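Local coordinates for protein cell death-related nuclease 4 (Caenorhabditis elegans, PDB 5DK5) that digests RNA and DNA from the 3' end as a metal-dependent DEDDh exonuclease and takes part in apoptotic DNA degradation, at residues 91-94 / 95-99. Numbering follows the deposited sequence.
Sequences TADT and FDVVY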
ATOM      1  N   THR B  91      13.158   6.749  -6.227  1.00 25.94           N
ATOM      2  CA  THR B  91      14.047   7.355  -7.215  1.00 26.83           C
ATOM      3  C   THR B  91      14.085   6.567  -8.526  1.00 28.81           C
ATOM      4  O   THR B  91      14.898   6.854  -9.407  1.00 30.39           O
ATOM      5  CB  THR B  91      15.484   7.467  -6.670  1.00 26.57           C
ATOM      6  OG1 THR B  91      15.948   6.172  -6.264  1.00 26.22           O
ATOM      7  CG2 THR B  91      15.533   8.419  -5.486  1.00 26.34           C
ATOM      8  N   ALA B  92      13.200   5.582  -8.656  1.00 26.71           N
ATOM      9  CA  ALA B  92      13.202   4.697  -9.819  1.00 25.34           C
ATOM     10  C   ALA B  92      12.270   5.208 -10.910  1.00 25.61           C
ATOM     11  O   ALA B  92      11.464   6.109 -10.678  1.00 26.37           O
ATOM     12  CB  ALA B  92      12.799   3.291  -9.404  1.00 24.02           C
ATOM     13  N   ASP B  93      12.393   4.637 -12.105  1.00 22.87           N
ATOM     14  CA  ASP B  93      11.466   4.935 -13.190  1.00 23.43           C
ATOM     15  C   ASP B  93      10.264   3.998 -13.113  1.00 21.94           C
ATOM     16  O   ASP B  93      10.338   2.933 -12.498  1.00 20.25           O
ATOM     17  CB  ASP B  93      12.154   4.802 -14.551  1.00 28.28           C
ATOM     18  CG  ASP B  93      13.224   5.854 -14.775  1.00 31.79           C
ATOM     19  OD1 ASP B  93      12.867   7.043 -14.917  1.00 33.78           O
ATOM     20  OD2 ASP B  93      14.421   5.495 -14.828  1.00 32.05           O
ATOM     21  N   THR B  94       9.155   4.398 -13.728  1.00 20.51           N
ATOM     22  CA  THR B  94       7.983   3.535 -13.821  1.00 20.63           C
ATOM     23  C   THR B  94       8.262   2.393 -14.792  1.00 19.46           C
ATOM     24  O   THR B  94       9.218   2.450 -15.564  1.00 21.35           O
ATOM     25  CB  THR B  94       6.741   4.310 -14.281  1.00 24.55           C
ATOM     26  OG1 THR B  94       7.029   4.997 -15.504  1.00 29.15           O
ATOM     27  CG2 THR B  94       6.326   5.316 -13.222  1.00 16.63           C
ATOM     28  N   PHE B  95       7.418   1.365 -14.754  1.00 18.83           N
ATOM     29  CA  PHE B  95       7.672   0.130 -15.492  1.00 21.74           C
ATOM     30  C   PHE B  95       7.811   0.331 -16.999  1.00 21.79           C
ATOM     31  O   PHE B  95       8.604  -0.352 -17.648  1.00 19.95           O
ATOM     32  CB  PHE B  95       6.558  -0.884 -15.227  1.00 21.67           C
ATOM     33  CG  PHE B  95       6.750  -2.188 -15.948  1.00 22.47           C
ATOM     34  CD1 PHE B  95       7.606  -3.153 -15.442  1.00 22.29           C
ATOM     35  CD2 PHE B  95       6.083  -2.448 -17.134  1.00 21.90           C
ATOM     36  CE1 PHE B  95       7.786  -4.351 -16.103  1.00 19.76           C
ATOM     37  CE2 PHE B  95       6.261  -3.643 -17.798  1.00 22.41           C
ATOM     38  CZ  PHE B  95       7.114  -4.595 -17.282  1.00 20.14           C
ATOM     39  N   ASP B  96       7.038   1.257 -17.557  1.00 25.15           N
ATOM     40  CA  ASP B  96       7.062   1.488 -18.997  1.00 28.00           C
ATOM     41  C   ASP B  96       8.444   1.947 -19.458  1.00 28.79           C
ATOM     42  O   ASP B  96       8.912   1.553 -20.527  1.00 28.78           O
ATOM     43  CB  ASP B  96       6.000   2.514 -19.399  1.00 29.80           C
ATOM     44  CG  ASP B  96       6.101   3.804 -18.611  1.00 31.79           C
ATOM     45  OD1 ASP B  96       6.347   3.744 -17.387  1.00 32.87           O
ATOM     46  OD2 ASP B  96       5.930   4.881 -19.220  1.00 31.97           O
ATOM     47  N   VAL B  97       9.097   2.769 -18.645  1.00 25.71           N
ATOM     48  CA  VAL B  97      10.437   3.249 -18.963  1.00 26.19           C
ATOM     49  C   VAL B  97      11.458   2.124 -18.826  1.00 27.53           C
ATOM     50  O   VAL B  97      12.294   1.922 -19.706  1.00 29.19           O
ATOM     51  CB  VAL B  97      10.844   4.415 -18.049  1.00 28.58           C
ATOM     52  CG1 VAL B  97      12.270   4.879 -18.355  1.00 28.38           C
ATOM     53  CG2 VAL B  97       9.866   5.568 -18.201  1.00 29.96           C
ATOM     54  N   VAL B  98      11.385   1.397 -17.718  1.00 24.43           N
ATOM     55  CA  VAL B  98      12.325   0.318 -17.448  1.00 23.45           C
ATOM     56  C   VAL B  98      12.176  -0.805 -18.468  1.00 21.90           C
ATOM     57  O   VAL B  98      13.162  -1.416 -18.875  1.00 22.59           O
ATOM     58  CB  VAL B  98      12.132  -0.247 -16.032  1.00 22.15           C
ATOM     59  CG1 VAL B  98      13.003  -1.476 -15.809  1.00 20.69           C
ATOM     60  CG2 VAL B  98      12.454   0.822 -14.998  1.00 21.41           C
ATOM     61  N   TYR B  99      10.939  -1.077 -18.875  1.00 21.97           N
ATOM     62  CA  TYR B  99      10.688  -2.100 -19.883  1.00 23.58           C
ATOM     63  C   TYR B  99      11.273  -1.682 -21.226  1.00 26.52           C
ATOM     64  O   TYR B  99      11.765  -2.516 -21.983  1.00 22.60           O
ATOM     65  CB  TYR B  99       9.192  -2.376 -20.031  1.00 24.61           C
ATOM     66  CG  TYR B  99       8.887  -3.410 -21.093  1.00 24.88           C
ATOM     67  CD1 TYR B  99       9.135  -4.758 -20.870  1.00 25.32           C
ATOM     68  CD2 TYR B  99       8.362  -3.037 -22.325  1.00 26.72           C
ATOM     69  CE1 TYR B  99       8.868  -5.704 -21.843  1.00 27.87           C
ATOM     70  CE2 TYR B  99       8.088  -3.978 -23.300  1.00 26.70           C
ATOM     71  CZ  TYR B  99       8.342  -5.309 -23.053  1.00 28.38           C
ATOM     72  OH  TYR B  99       8.071  -6.246 -24.023  1.00 32.49           O
TER
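T94 and V98 are joined by the first full i to i+4 hydrogen bond of helix 95-109: V98 N gives its hydrogen to T94 O at 3.2 Å, nearly straight. The same oxygen also takes a weak bond from V97 N, 3.1 Å away but bent to 128°, so one acceptor serves two amides of the opening turn. Y99 N then continues the pattern onto F95 O.

T94 stands at the N-cap, where a short side-chain hydroxyl is common, yet here it caps no backbone amide. A chi1 of 54° folds OG1 back over its own main chain, where it meets D96 OD1. The separation of OG1 and OD1, 2.4 Å, is very short; a hydrogen bond donated by OG1 would fit, but its details are doubtful. Aspartate suits this first turn, because its negative charge should interact favourably with the positive end of the helix dipole.

Ahead of the cap, D93 lays its CB against V97, 3.8 Å from V97 CB, while the carboxylate carbon lies beside methyl CG1. The apolar branch of V97 gives D93 a hydrocarbon surface at the partly exposed edge of the first turn. The backbone of D93 is hydrogen-bonded to K67, which ties the loop to the chain following strand 55-65.

On the buried side, V98 puts CG2 3.7 Å from T94 O and packs on F44, F62 and K64. The side chain of F95, large and apolar, leaves the helix pointing away from the loop, and its ring packs on V41 and M134, with Y99 CB above one ring face, toward its rim. The arrangement is a helix N-cap whose threonine bonds no backbone amide; its first turn packs on strands 41-50 and 55-65 and on helix 124-136 of the RNase H-like exonuclease fold.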